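Local atomic coordinates of USG-1 protein homolog (Pseudomonas aeruginosa, PDB entry 2HJS), a protein that is of unproven function but is probably an aspartate-semialdehyde dehydrogenase-like, dimeric, NAD(P)-dependent oxidoreductase acting on aldehyde groups. Residues R82-A85 / E86-R89; S113-A116 / E117-A120; D259-A262 / V263-L267; T177-L181 / N182-L186; G330-L333 / I334-L338. One frame throughout, in Å; residues are numbered along the deposited sequence. Where two conformers were deposited one is given.

Contact 1: R82-A85 / E86-R89; sequences RAHA and ERAR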
loop_
_atom_site.group_PDB
_atom_site.type_symbol
_atom_site.label_atom_id
_atom_site.label_comp_id
_atom_site.label_asym_id
_atom_site.label_seq_id
_atom_site.Cartn_x
_atom_site.Cartn_y
_atom_site.Cartn_z
ATOM N N ARG A 82 -23.072 1.459 22.030
ATOM C CA ARG A 82 -24.384 0.794 21.920
ATOM C C ARG A 82 -25.101 0.757 23.261
ATOM O O ARG A 82 -26.314 0.962 23.336
ATOM C CB ARG A 82 -24.234 -0.641 21.422
ATOM C CG ARG A 82 -23.964 -0.785 19.941
ATOM C CD ARG A 82 -23.953 -2.260 19.547
ATOM N NE ARG A 82 -22.728 -2.549 18.829
ATOM C CZ ARG A 82 -21.793 -3.405 19.228
ATOM N NH1 ARG A 82 -21.945 -4.115 20.336
ATOM N NH2 ARG A 82 -20.708 -3.557 18.482
ATOM N N ALA A 83 -24.332 0.503 24.316
ATOM C CA ALA A 83 -24.877 0.385 25.655
ATOM C C ALA A 83 -25.251 1.734 26.265
ATOM O O ALA A 83 -26.152 1.796 27.110
ATOM C CB ALA A 83 -23.916 -0.378 26.558
ATOM N N HIS A 84 -24.588 2.814 25.846
ATOM C CA HIS A 84 -24.755 4.097 26.549
ATOM C C HIS A 84 -25.083 5.353 25.733
ATOM O O HIS A 84 -25.600 6.296 26.304
ATOM C CB HIS A 84 -23.530 4.408 27.427
ATOM C CG HIS A 84 -23.288 3.409 28.513
ATOM N ND1 HIS A 84 -24.011 3.395 29.688
ATOM C CD2 HIS A 84 -22.393 2.399 28.608
ATOM C CE1 HIS A 84 -23.579 2.409 30.454
ATOM N NE2 HIS A 84 -22.596 1.793 29.823
ATOM N N ALA A 85 -24.764 5.412 24.439
ATOM C CA ALA A 85 -24.851 6.709 23.737
ATOM C C ALA A 85 -26.278 7.277 23.658
ATOM O O ALA A 85 -26.502 8.464 23.924
ATOM C CB ALA A 85 -24.197 6.662 22.353
ATOM N N GLU A 86 -27.235 6.430 23.313
ATOM C CA GLU A 86 -28.633 6.857 23.237
ATOM C C GLU A 86 -29.163 7.229 24.600
ATOM O O GLU A 86 -29.734 8.308 24.748
ATOM C CB GLU A 86 -29.513 5.811 22.541
ATOM C CG GLU A 86 -29.260 5.763 21.019
ATOM C CD GLU A 86 -29.982 4.614 20.331
ATOM O OE1 GLU A 86 -31.086 4.836 19.767
ATOM O OE2 GLU A 86 -29.450 3.483 20.372
ATOM N N ARG A 87 -28.956 6.357 25.593
ATOM C CA ARG A 87 -29.309 6.653 26.999
ATOM C C ARG A 87 -28.728 7.992 27.457
ATOM O O ARG A 87 -29.427 8.792 28.066
ATOM C CB ARG A 87 -28.879 5.519 27.935
ATOM C CG ARG A 87 -29.843 4.322 27.927
ATOM C CD ARG A 87 -29.271 3.033 28.560
ATOM N NE ARG A 87 -28.378 3.304 29.689
ATOM C CZ ARG A 87 -28.763 3.500 30.957
ATOM N NH1 ARG A 87 -27.826 3.737 31.877
ATOM N NH2 ARG A 87 -30.059 3.462 31.324
ATOM N N ALA A 88 -27.466 8.253 27.119
ATOM C CA ALA A 88 -26.843 9.543 27.426
ATOM C C ALA A 88 -27.562 10.725 26.777
ATOM O O ALA A 88 -27.691 11.785 27.410
ATOM C CB ALA A 88 -25.363 9.554 27.037
ATOM N N ARG A 89 -27.996 10.561 25.518
ATOM C CA ARG A 89 -28.679 11.654 24.824
ATOM C C ARG A 89 -30.056 11.923 25.452
ATOM O O ARG A 89 -30.470 13.093 25.598
ATOM C CB ARG A 89 -28.776 11.445 23.302
ATOM C CG ARG A 89 -29.977 12.135 22.743
ATOM C CD ARG A 89 -29.858 12.715 21.377
ATOM N NE ARG A 89 -30.463 11.832 20.411
ATOM C CZ ARG A 89 -30.797 12.155 19.161
ATOM N NH1 ARG A 89 -30.654 13.387 18.689
ATOM N NH2 ARG A 89 -31.314 11.229 18.385
HETATM O O HOH W 1 -26.880 3.802 22.514
HETATM O O HOH W 2 -26.093 5.152 30.368
#
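With CG anti to the carbonyl carbon, beside the backbone N (chi1 -62° in His84, -79° in Arg87), both side chains leave on the same flank of helix 78-90, and a bend at chi3 (35°) turns the arginine head back towards the imidazole. His84 ND1 and Arg87 NE end 4.4 Å apart, too far for a direct bond, and water 2 closes the gap: it lies in the ring plane at the edge, 2.8 Å from His84 ND1, and takes a weak bond from Arg87 NH1. Arg87 CD also rests 3.7 Å from Ala83 O, and this carbonyl lies at the guanidinium edge, near its plane.

The backbone is kinked here. Ala88 N reaches His84 O at 2.8 Å and Arg89 N reaches Ala85 O at 3.0 Å, but the N atoms of Glu86 and Arg87 have no bond to the turn before. Water 1 serves Glu86 N, accepting from it at 2.8 Å and probably donating to Arg82 O at 3.0 Å. Ala85 and Ala88 face inward onto Val95, which seats the helix against strand 94-97 in the beta-alpha-beta unit 71-74, 78-90, 94-97 of the Rossmann-like domain.

With NE2 bonded to Asp62 and ND1 to water 2, the imidazole is fixed in its rotation; nearby Arg87 would tend to disfavour a positive ring, Asp62 to favour one.

Contact 2: S113-A116 / E117-A120; sequences SVNA and ERLA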
loop_
_atom_site.group_PDB
_atom_site.type_symbol
_atom_site.label_atom_id
_atom_site.label_comp_id
_atom_site.label_asym_id
_atom_site.label_seq_id
_atom_site.Cartn_x
_atom_site.Cartn_y
_atom_site.Cartn_z
ATOM N N SER A 113 -15.166 20.249 8.325
ATOM C CA SER A 113 -14.523 20.631 7.052
ATOM C C SER A 113 -15.295 20.156 5.784
ATOM O O SER A 113 -14.898 20.485 4.637
ATOM C CB SER A 113 -13.036 20.144 7.022
ATOM O OG SER A 113 -12.865 18.718 7.168
ATOM N N VAL A 114 -16.387 19.398 5.996
ATOM C CA VAL A 114 -17.037 18.591 4.929
ATOM C C VAL A 114 -18.556 18.811 4.806
ATOM O O VAL A 114 -19.031 19.195 3.745
ATOM C CB VAL A 114 -16.751 17.088 5.092
ATOM C CG1 VAL A 114 -17.410 16.275 3.961
ATOM C CG2 VAL A 114 -15.268 16.821 5.115
ATOM N N ASN A 115 -19.309 18.584 5.885
ATOM C CA ASN A 115 -20.775 18.568 5.793
ATOM C C ASN A 115 -21.384 19.156 7.037
ATOM O O ASN A 115 -22.410 18.672 7.533
ATOM C CB ASN A 115 -21.317 17.141 5.537
ATOM C CG ASN A 115 -21.200 16.211 6.767
ATOM O OD1 ASN A 115 -20.270 16.346 7.584
ATOM N ND2 ASN A 115 -22.144 15.255 6.893
ATOM N N ALA A 116 -20.753 20.231 7.524
ATOM C CA ALA A 116 -21.145 20.884 8.767
ATOM C C ALA A 116 -22.604 21.300 8.727
ATOM O O ALA A 116 -23.307 21.217 9.731
ATOM C CB ALA A 116 -20.240 22.094 9.044
ATOM N N GLU A 117 -23.045 21.729 7.548
ATOM C CA GLU A 117 -24.419 22.166 7.304
ATOM C C GLU A 117 -25.452 21.069 7.586
ATOM O O GLU A 117 -26.648 21.341 7.635
ATOM C CB GLU A 117 -24.561 22.735 5.877
ATOM C CG GLU A 117 -24.141 21.800 4.746
ATOM C CD GLU A 117 -22.629 21.664 4.537
ATOM O OE1 GLU A 117 -21.826 22.249 5.283
ATOM O OE2 GLU A 117 -22.239 20.959 3.596
ATOM N N ARG A 118 -24.982 19.839 7.784
ATOM C CA ARG A 118 -25.843 18.743 8.196
ATOM C C ARG A 118 -26.246 18.813 9.655
ATOM O O ARG A 118 -27.172 18.097 10.056
ATOM C CB ARG A 118 -25.229 17.375 7.961
ATOM C CG ARG A 118 -26.071 16.363 8.675
ATOM C CD ARG A 118 -25.634 14.994 8.483
ATOM N NE ARG A 118 -26.490 14.265 7.541
ATOM C CZ ARG A 118 -27.727 13.858 7.789
ATOM N NH1 ARG A 118 -28.326 14.145 8.947
ATOM N NH2 ARG A 118 -28.371 13.175 6.851
ATOM N N LEU A 119 -25.527 19.627 10.447
ATOM C CA LEU A 119 -25.908 19.888 11.831
ATOM C C LEU A 119 -27.186 20.680 11.906
ATOM O O LEU A 119 -28.038 20.411 12.767
ATOM C CB LEU A 119 -24.839 20.679 12.575
ATOM C CG LEU A 119 -23.692 19.820 13.051
ATOM C CD1 LEU A 119 -22.880 20.677 13.983
ATOM C CD2 LEU A 119 -24.245 18.578 13.752
ATOM N N ALA A 120 -27.285 21.667 11.009
ATOM C CA ALA A 120 -28.382 22.634 10.961
ATOM C C ALA A 120 -29.795 22.015 10.977
ATOM O O ALA A 120 -30.767 22.721 11.239
ATOM C CB ALA A 120 -28.203 23.574 9.756
HETATM O O HOH W 3 -24.352 14.263 5.103
#
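In the conformer given, Glu117 doubles back along its own chain onto Asn115 and Ala116: a first torsion of 56° sets CG between the backbone N and the carbonyl carbon, and a bend at chi2 (-77°) lays the carboxylate alongside the peptide joining those two residues. A second conformer was deposited, so the placing of this whole side chain is doubtful.

Arg118 comes next. Its N bonds to Asn115 O at 2.8 Å, the donor standing well above the carbonyl plane, and its aliphatic chain runs beside the asparagine amide and in the same direction, with Arg118 CD 3.8 Å from Asn115 ND2. Water 3 ties the two ends, accepting from Asn115 ND2 at 3.0 Å and, at the guanidinium edge, from Arg118 NE at 3.2 Å. Asn115 itself is held by Met111 N at OD1 and by Pro109 O at ND2. Bonds spanning three residues make this a 3-10 turn, which follows helix 112-115 in the nucleotide-binding domain and leads towards strand 127-129.

Leu119 N repeats the pattern with Ala116 O at 2.8 Å. Leu119 CB lies 3.3 Å from that same Ala116 O, and beyond it the branched end meets Leu329, Leu332 and Leu333 of helix 317-336.

Contact 3: D259-A262 / V263-L267; sequences DLAA and VTRVL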
loop_
_atom_site.group_PDB
_atom_site.type_symbol
_atom_site.label_atom_id
_atom_site.label_comp_id
_atom_site.label_asym_id
_atom_site.label_seq_id
_atom_site.Cartn_x
_atom_site.Cartn_y
_atom_site.Cartn_z
ATOM N N ASP A 259 -6.699 20.268 -13.944
ATOM C CA ASP A 259 -5.776 21.380 -13.749
ATOM C C ASP A 259 -5.015 21.080 -12.467
ATOM O O ASP A 259 -5.505 21.342 -11.373
ATOM C CB ASP A 259 -6.558 22.688 -13.589
ATOM C CG ASP A 259 -5.665 23.946 -13.649
ATOM O OD1 ASP A 259 -4.412 23.838 -13.607
ATOM O OD2 ASP A 259 -6.248 25.065 -13.756
ATOM N N LEU A 260 -3.827 20.502 -12.616
ATOM C CA LEU A 260 -2.997 20.115 -11.477
ATOM C C LEU A 260 -2.602 21.313 -10.600
ATOM O O LEU A 260 -2.692 21.247 -9.382
ATOM C CB LEU A 260 -1.754 19.350 -11.968
ATOM C CG LEU A 260 -2.030 18.027 -12.697
ATOM C CD1 LEU A 260 -0.738 17.407 -13.246
ATOM C CD2 LEU A 260 -2.795 17.037 -11.842
ATOM N N ALA A 261 -2.178 22.408 -11.219
ATOM C CA ALA A 261 -1.868 23.640 -10.489
ATOM C C ALA A 261 -3.018 24.093 -9.579
ATOM O O ALA A 261 -2.782 24.525 -8.450
ATOM C CB ALA A 261 -1.491 24.761 -11.470
ATOM N N ALA A 262 -4.251 23.999 -10.072
ATOM C CA ALA A 262 -5.443 24.391 -9.299
ATOM C C ALA A 262 -5.677 23.463 -8.105
ATOM O O ALA A 262 -6.038 23.916 -7.014
ATOM C CB ALA A 262 -6.675 24.427 -10.195
ATOM N N VAL A 263 -5.443 22.170 -8.314
ATOM C CA VAL A 263 -5.519 21.178 -7.258
ATOM C C VAL A 263 -4.548 21.519 -6.109
ATOM O O VAL A 263 -4.945 21.578 -4.935
ATOM C CB VAL A 263 -5.225 19.743 -7.800
ATOM C CG1 VAL A 263 -5.072 18.757 -6.651
ATOM C CG2 VAL A 263 -6.326 19.290 -8.747
ATOM N N THR A 264 -3.288 21.768 -6.457
ATOM C CA THR A 264 -2.264 22.009 -5.442
ATOM C C THR A 264 -2.503 23.372 -4.797
ATOM O O THR A 264 -2.247 23.541 -3.603
ATOM C CB THR A 264 -0.824 21.954 -6.022
ATOM O OG1 THR A 264 -0.656 22.976 -7.005
ATOM C CG2 THR A 264 -0.524 20.604 -6.676
ATOM N N ARG A 265 -2.998 24.339 -5.578
ATOM C CA ARG A 265 -3.368 25.648 -5.028
ATOM C C ARG A 265 -4.458 25.523 -3.928
ATOM O O ARG A 265 -4.344 26.126 -2.851
ATOM C CB ARG A 265 -3.775 26.598 -6.168
ATOM C CG ARG A 265 -3.894 28.056 -5.807
ATOM C CD ARG A 265 -4.215 28.939 -7.069
ATOM N NE ARG A 265 -3.174 28.885 -8.101
ATOM C CZ ARG A 265 -3.303 28.379 -9.339
ATOM N NH1 ARG A 265 -4.442 27.875 -9.783
ATOM N NH2 ARG A 265 -2.268 28.400 -10.171
ATOM N N VAL A 266 -5.492 24.723 -4.188
ATOM C CA VAL A 266 -6.604 24.559 -3.263
ATOM C C VAL A 266 -6.131 23.907 -1.973
ATOM O O VAL A 266 -6.506 24.336 -0.878
ATOM C CB VAL A 266 -7.737 23.680 -3.869
ATOM C CG1 VAL A 266 -8.784 23.317 -2.804
ATOM C CG2 VAL A 266 -8.420 24.402 -4.983
ATOM N N LEU A 267 -5.333 22.851 -2.124
ATOM C CA LEU A 267 -4.757 22.097 -1.011
ATOM C C LEU A 267 -3.820 22.966 -0.204
ATOM O O LEU A 267 -3.819 22.919 1.021
ATOM C CB LEU A 267 -3.978 20.887 -1.535
ATOM C CG LEU A 267 -4.805 19.796 -2.223
ATOM C CD1 LEU A 267 -3.893 18.786 -2.888
ATOM C CD2 LEU A 267 -5.763 19.130 -1.243
HETATM O O HOH W 4 -4.697 27.167 -12.464
#
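Val263 N to Asp259 O, at 3.2 Å and in the carbonyl plane, is the first of four successive main-chain bonds that close the opening turns of helix 260-269. Thr264 N to Leu260 O, Arg265 N to Ala261 O and Val266 N to Ala262 O follow, all three shorter than the first. Asp259 occupies the N-cap position.

One side-chain hydroxyl may join this ladder. A first torsion of 62° points Thr264 OG1 back over the preceding turn, 3.0 Å from Ala261 O; the bond is plausible but not settled, since its proton has a second acceptor within reach.

Packing within the helix is mostly of carbon on carbonyl oxygen. Val263 CG2 lies 3.4 Å from Asp259 O, and Val266 CG2 sits 3.2 Å from Ala262 O. Farther out, Val263 and Thr264 both press on Val299 of strand 294-301, and Val263 and Val266 also touch Leu145 and Pro144 at the end of helix 133-145, so the helix packs against both the sheet of the dimerisation domain and helix 133-145.

The charged pair meets through solvent. Arg265 leaves with CG opposite the backbone N, then bends at chi3 (-62°), which brings the centre of its guanidinium plane over Ala261 O and NH1 towards the N-cap. Water 4 donates to Asp259 OD2 at 2.9 Å and accepts from Arg265 NH1 at 2.8 Å. The opposite charges are thus coupled through water instead of a salt bridge, and a negative Asp259 at the helix start would probably be favoured by the helix dipole.

Contact 4: T177-L181 / N182-L186; sequences TAELL and NARPL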
loop_
_atom_site.group_PDB
_atom_site.type_symbol
_atom_site.label_atom_id
_atom_site.label_comp_id
_atom_site.label_asym_id
_atom_site.label_seq_id
_atom_site.Cartn_x
_atom_site.Cartn_y
_atom_site.Cartn_z
ATOM N N THR A 177 8.769 -7.933 15.821
ATOM C CA THR A 177 9.926 -7.389 15.112
ATOM C C THR A 177 11.200 -7.743 15.869
ATOM O O THR A 177 12.182 -8.176 15.260
ATOM C CB THR A 177 9.823 -5.857 14.859
ATOM O OG1 THR A 177 8.631 -5.562 14.116
ATOM C CG2 THR A 177 11.001 -5.371 14.041
ATOM N N ALA A 178 11.154 -7.608 17.197
ATOM C CA ALA A 178 12.295 -7.895 18.061
ATOM C C ALA A 178 12.672 -9.377 18.045
ATOM O O ALA A 178 13.850 -9.712 17.895
ATOM C CB ALA A 178 12.004 -7.437 19.477
ATOM N N GLU A 179 11.677 -10.252 18.200
ATOM C CA GLU A 179 11.890 -11.692 18.131
ATOM C C GLU A 179 12.667 -12.072 16.866
ATOM O O GLU A 179 13.634 -12.822 16.935
ATOM C CB GLU A 179 10.558 -12.443 18.184
ATOM C CG GLU A 179 9.988 -12.610 19.586
ATOM C CD GLU A 179 8.466 -12.831 19.610
ATOM O OE1 GLU A 179 7.825 -12.906 18.523
ATOM O OE2 GLU A 179 7.909 -12.928 20.734
ATOM N N LEU A 180 12.258 -11.532 15.718
ATOM C CA LEU A 180 12.914 -11.840 14.451
ATOM C C LEU A 180 14.336 -11.293 14.367
ATOM O O LEU A 180 15.244 -11.984 13.879
ATOM C CB LEU A 180 12.096 -11.322 13.270
ATOM C CG LEU A 180 10.761 -11.992 12.982
ATOM C CD1 LEU A 180 10.032 -11.173 11.960
ATOM C CD2 LEU A 180 10.943 -13.440 12.502
ATOM N N LEU A 181 14.530 -10.067 14.850
ATOM C CA LEU A 181 15.825 -9.404 14.740
ATOM C C LEU A 181 16.929 -10.052 15.572
ATOM O O LEU A 181 18.082 -10.091 15.141
ATOM C CB LEU A 181 15.719 -7.897 15.002
ATOM C CG LEU A 181 15.209 -7.064 13.810
ATOM C CD1 LEU A 181 15.258 -5.579 14.136
ATOM C CD2 LEU A 181 15.967 -7.343 12.505
ATOM N N ASN A 182 16.596 -10.573 16.749
ATOM C CA ASN A 182 17.584 -11.358 17.483
ATOM C C ASN A 182 17.351 -12.882 17.421
ATOM O O ASN A 182 17.669 -13.621 18.363
ATOM C CB ASN A 182 17.829 -10.816 18.902
ATOM C CG ASN A 182 16.556 -10.553 19.663
ATOM O OD1 ASN A 182 16.202 -9.398 19.921
ATOM N ND2 ASN A 182 15.861 -11.622 20.046
ATOM N N ALA A 183 16.814 -13.321 16.278
ATOM C CA ALA A 183 16.687 -14.738 15.894
ATOM C C ALA A 183 16.043 -15.657 16.948
ATOM O O ALA A 183 16.570 -16.738 17.266
ATOM C CB ALA A 183 18.049 -15.297 15.419
ATOM N N ARG A 184 14.901 -15.217 17.480
ATOM C CA ARG A 184 14.113 -16.026 18.412
ATOM C C ARG A 184 12.823 -16.547 17.757
ATOM O O ARG A 184 12.346 -15.955 16.776
ATOM C CB ARG A 184 13.819 -15.248 19.698
ATOM C CG ARG A 184 14.979 -15.267 20.692
ATOM C CD ARG A 184 14.585 -14.732 22.068
ATOM N NE ARG A 184 14.135 -13.338 22.013
ATOM C CZ ARG A 184 12.864 -12.945 22.125
ATOM N NH1 ARG A 184 12.559 -11.649 22.058
ATOM N NH2 ARG A 184 11.897 -13.842 22.309
ATOM N N PRO A 185 12.273 -17.675 18.274
ATOM C CA PRO A 185 11.031 -18.229 17.717
ATOM C C PRO A 185 9.916 -17.190 17.679
ATOM O O PRO A 185 9.557 -16.631 18.724
ATOM C CB PRO A 185 10.667 -19.357 18.695
ATOM C CG PRO A 185 11.529 -19.132 19.919
ATOM C CD PRO A 185 12.775 -18.497 19.391
ATOM N N LEU A 186 9.397 -16.920 16.481
ATOM C CA LEU A 186 8.262 -16.008 16.337
ATOM C C LEU A 186 6.990 -16.659 16.873
ATOM O O LEU A 186 6.643 -17.782 16.485
ATOM C CB LEU A 186 8.057 -15.577 14.884
ATOM C CG LEU A 186 6.908 -14.583 14.693
ATOM C CD1 LEU A 186 7.433 -13.164 14.655
ATOM C CD2 LEU A 186 6.126 -14.915 13.438
#
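Arg184 N bonds to Glu179 O at 2.8 Å and Ala183 N to Leu180 O at 3.2 Å, the paired bonds of a Schellman motif that ends helix 167-181. The second is the less regular, its donor lying far above the carbonyl plane. Before them Asn182 N makes the last ordinary helical bond, to Ala178 O at 3.1 Å. Ala183 is the C-prime residue and takes a left-handed backbone conformation (phi 51°), which reverses the chain and sends residues 184-186 back along the helix.

Van der Waals contact and charge follow from that reversal. The Arg184 chain, bent at chi3 (-61°), crosses Glu179 at about a right angle and puts its guanidinium beside the methylene, with NH2 3.5 Å from Glu179 CG and one face over Glu179 CA, offset towards the rim. The carboxylate stands nearly perpendicular to it (86° between the planes). Glu179 OE2 and Arg184 NH2 are 4.4 Å apart, beyond a salt bridge; OE2 pairs instead with Arg175, and OE1 takes a weak bond from Glu187 N.

The apolar contact is between Leu180 and Leu186: Leu186 CD1 comes 3.9 Å from Leu180 CG. Along the helix, Thr177 packs on Leu181 of the second subunit and Leu181 on Thr177 of that subunit, so the terminus belongs to the dimer interface.

Glu179 thereby holds the returning chain by its backbone oxygen and methylene, and weakly by its carboxylate, while Arg184 would add a milder attraction to a charge probably met mainly by the salt bridge to Arg175.

Contact 5: G330-L333 / I334-L338; sequences GELL and IKHYL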
loop_
_atom_site.group_PDB
_atom_site.type_symbol
_atom_site.label_atom_id
_atom_site.label_comp_id
_atom_site.label_asym_id
_atom_site.label_seq_id
_atom_site.Cartn_x
_atom_site.Cartn_y
_atom_site.Cartn_z
ATOM N N GLY A 330 -17.151 19.269 18.350
ATOM C CA GLY A 330 -17.562 19.786 19.637
ATOM C C GLY A 330 -17.446 21.301 19.731
ATOM O O GLY A 330 -18.315 21.956 20.302
ATOM N N GLU A 331 -16.363 21.854 19.182
ATOM C CA GLU A 331 -16.167 23.310 19.148
ATOM C C GLU A 331 -17.257 23.994 18.312
ATOM O O GLU A 331 -17.753 25.063 18.688
ATOM C CB GLU A 331 -14.760 23.660 18.650
ATOM C CG GLU A 331 -13.670 23.326 19.664
ATOM C CD GLU A 331 -12.254 23.529 19.151
ATOM O OE1 GLU A 331 -12.052 23.863 17.954
ATOM O OE2 GLU A 331 -11.319 23.318 19.944
ATOM N N LEU A 332 -17.664 23.346 17.212
ATOM C CA LEU A 332 -18.754 23.853 16.375
ATOM C C LEU A 332 -20.094 23.858 17.114
ATOM O O LEU A 332 -20.853 24.831 17.021
ATOM C CB LEU A 332 -18.869 23.063 15.057
ATOM C CG LEU A 332 -19.992 23.442 14.071
ATOM C CD1 LEU A 332 -19.876 24.887 13.635
ATOM C CD2 LEU A 332 -19.991 22.537 12.826
ATOM N N LEU A 333 -20.383 22.763 17.819
ATOM C CA LEU A 333 -21.613 22.624 18.597
ATOM C C LEU A 333 -21.706 23.673 19.706
ATOM O O LEU A 333 -22.784 24.174 20.001
ATOM C CB LEU A 333 -21.726 21.228 19.210
ATOM C CG LEU A 333 -21.925 19.989 18.349
ATOM C CD1 LEU A 333 -22.057 18.785 19.252
ATOM C CD2 LEU A 333 -23.148 20.136 17.469
ATOM N N ILE A 334 -20.577 23.986 20.335
ATOM C CA ILE A 334 -20.524 25.075 21.322
ATOM C C ILE A 334 -20.770 26.439 20.683
ATOM O O ILE A 334 -21.518 27.252 21.230
ATOM C CB ILE A 334 -19.158 25.146 21.996
ATOM C CG1 ILE A 334 -18.965 23.978 22.931
ATOM C CG2 ILE A 334 -18.991 26.460 22.775
ATOM C CD1 ILE A 334 -17.559 23.956 23.449
ATOM N N LYS A 335 -20.131 26.675 19.537
ATOM C CA LYS A 335 -20.054 27.995 18.917
ATOM C C LYS A 335 -21.421 28.558 18.558
ATOM O O LYS A 335 -21.802 29.601 19.089
ATOM C CB LYS A 335 -19.114 28.001 17.702
ATOM C CG LYS A 335 -18.801 29.399 17.149
ATOM C CD LYS A 335 -17.543 29.402 16.274
ATOM C CE LYS A 335 -17.505 30.583 15.282
ATOM N NZ LYS A 335 -17.917 30.181 13.888
ATOM N N HIS A 336 -22.167 27.903 17.671
ATOM C CA HIS A 336 -23.510 28.431 17.407
ATOM C C HIS A 336 -24.706 27.520 17.707
ATOM O O HIS A 336 -25.859 27.921 17.487
ATOM C CB HIS A 336 -23.640 29.220 16.076
ATOM C CG HIS A 336 -22.931 28.607 14.910
ATOM N ND1 HIS A 336 -21.570 28.721 14.725
ATOM C CD2 HIS A 336 -23.404 27.926 13.837
ATOM C CE1 HIS A 336 -21.229 28.106 13.603
ATOM N NE2 HIS A 336 -22.323 27.617 13.044
ATOM N N TYR A 337 -24.457 26.334 18.252
ATOM C CA TYR A 337 -25.578 25.519 18.723
ATOM C C TYR A 337 -25.671 25.509 20.246
ATOM O O TYR A 337 -26.082 24.521 20.858
ATOM C CB TYR A 337 -25.566 24.127 18.080
ATOM C CG TYR A 337 -25.516 24.221 16.571
ATOM C CD1 TYR A 337 -26.687 24.340 15.815
ATOM C CD2 TYR A 337 -24.293 24.241 15.906
ATOM C CE1 TYR A 337 -26.634 24.452 14.427
ATOM C CE2 TYR A 337 -24.226 24.351 14.533
ATOM C CZ TYR A 337 -25.393 24.453 13.793
ATOM O OH TYR A 337 -25.294 24.553 12.420
ATOM N N LEU A 338 -25.282 26.649 20.825
ATOM C CA LEU A 338 -25.394 26.956 22.251
ATOM C C LEU A 338 -26.682 26.400 22.873
ATOM O O LEU A 338 -26.671 25.367 23.545
ATOM C CB LEU A 338 -25.352 28.483 22.457
ATOM C CG LEU A 338 -24.181 29.310 21.894
ATOM C CD1 LEU A 338 -24.682 30.614 21.258
ATOM C CD2 LEU A 338 -23.100 29.580 22.960
#
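Leu332 CD1 touches the imidazole of His336 obliquely, 3.5 Å from His336 CE1 and 3.7 Å from His336 NE2. The leucine reaches it because CG stands opposite the backbone N (chi1 178°) and a turn at chi2 (59°) then brings CD1 to the imidazole. Beside it the Tyr337 ring presents its edge, with Tyr337 CD2 3.7 Å from Leu332 O and Leu333 CA also near the ring plane; Tyr337 CB packs 3.4 Å from Leu333 O.

Behind these side chains lies a backbone whose bonds weaken along its course. Ile334 N to Gly330 O and Lys335 N to Glu331 O are both 3.0 Å, whereas His336 N to Leu332 O is a weak bond of 3.4 Å and Tyr337 N to Leu333 O a weak one too, bent to 124° at the hydrogen. Ile334 CG1 meanwhile leans on Gly330 O.

Farther out, a salt bridge from Glu331 to Arg29 and the packing of Ile334 on Leu7 and Phe31 hold this turn to the N-terminal part of the chain. A long C-terminal helix that returns to the nucleotide-binding domain in this way is a feature of the aspartate-semialdehyde dehydrogenase fold.

How the contacts relate
Along the chain the order is contact 1, contact 2, contact 4, contact 3, contact 5. Contacts 1 and 2 belong to the nucleotide-binding domain, 4 and 3 to the dimerisation domain. Contact 5 lies on helix 317-336 and meets contact 2, the only pair that touches, their centres about 12 Å apart, through Leu119 CD1 and Leu333 CD2 at 3.5 Å; this junction ties the C-terminal helix to the nucleotide-binding domain. Contact 1 sits about 21 Å from contact 5 and 43 Å from contact 3, centre to centre. Contact 4 stands apart, at least 44 Å from every other centre, on the projecting helix that reaches the second subunit, and so serves the dimer interface.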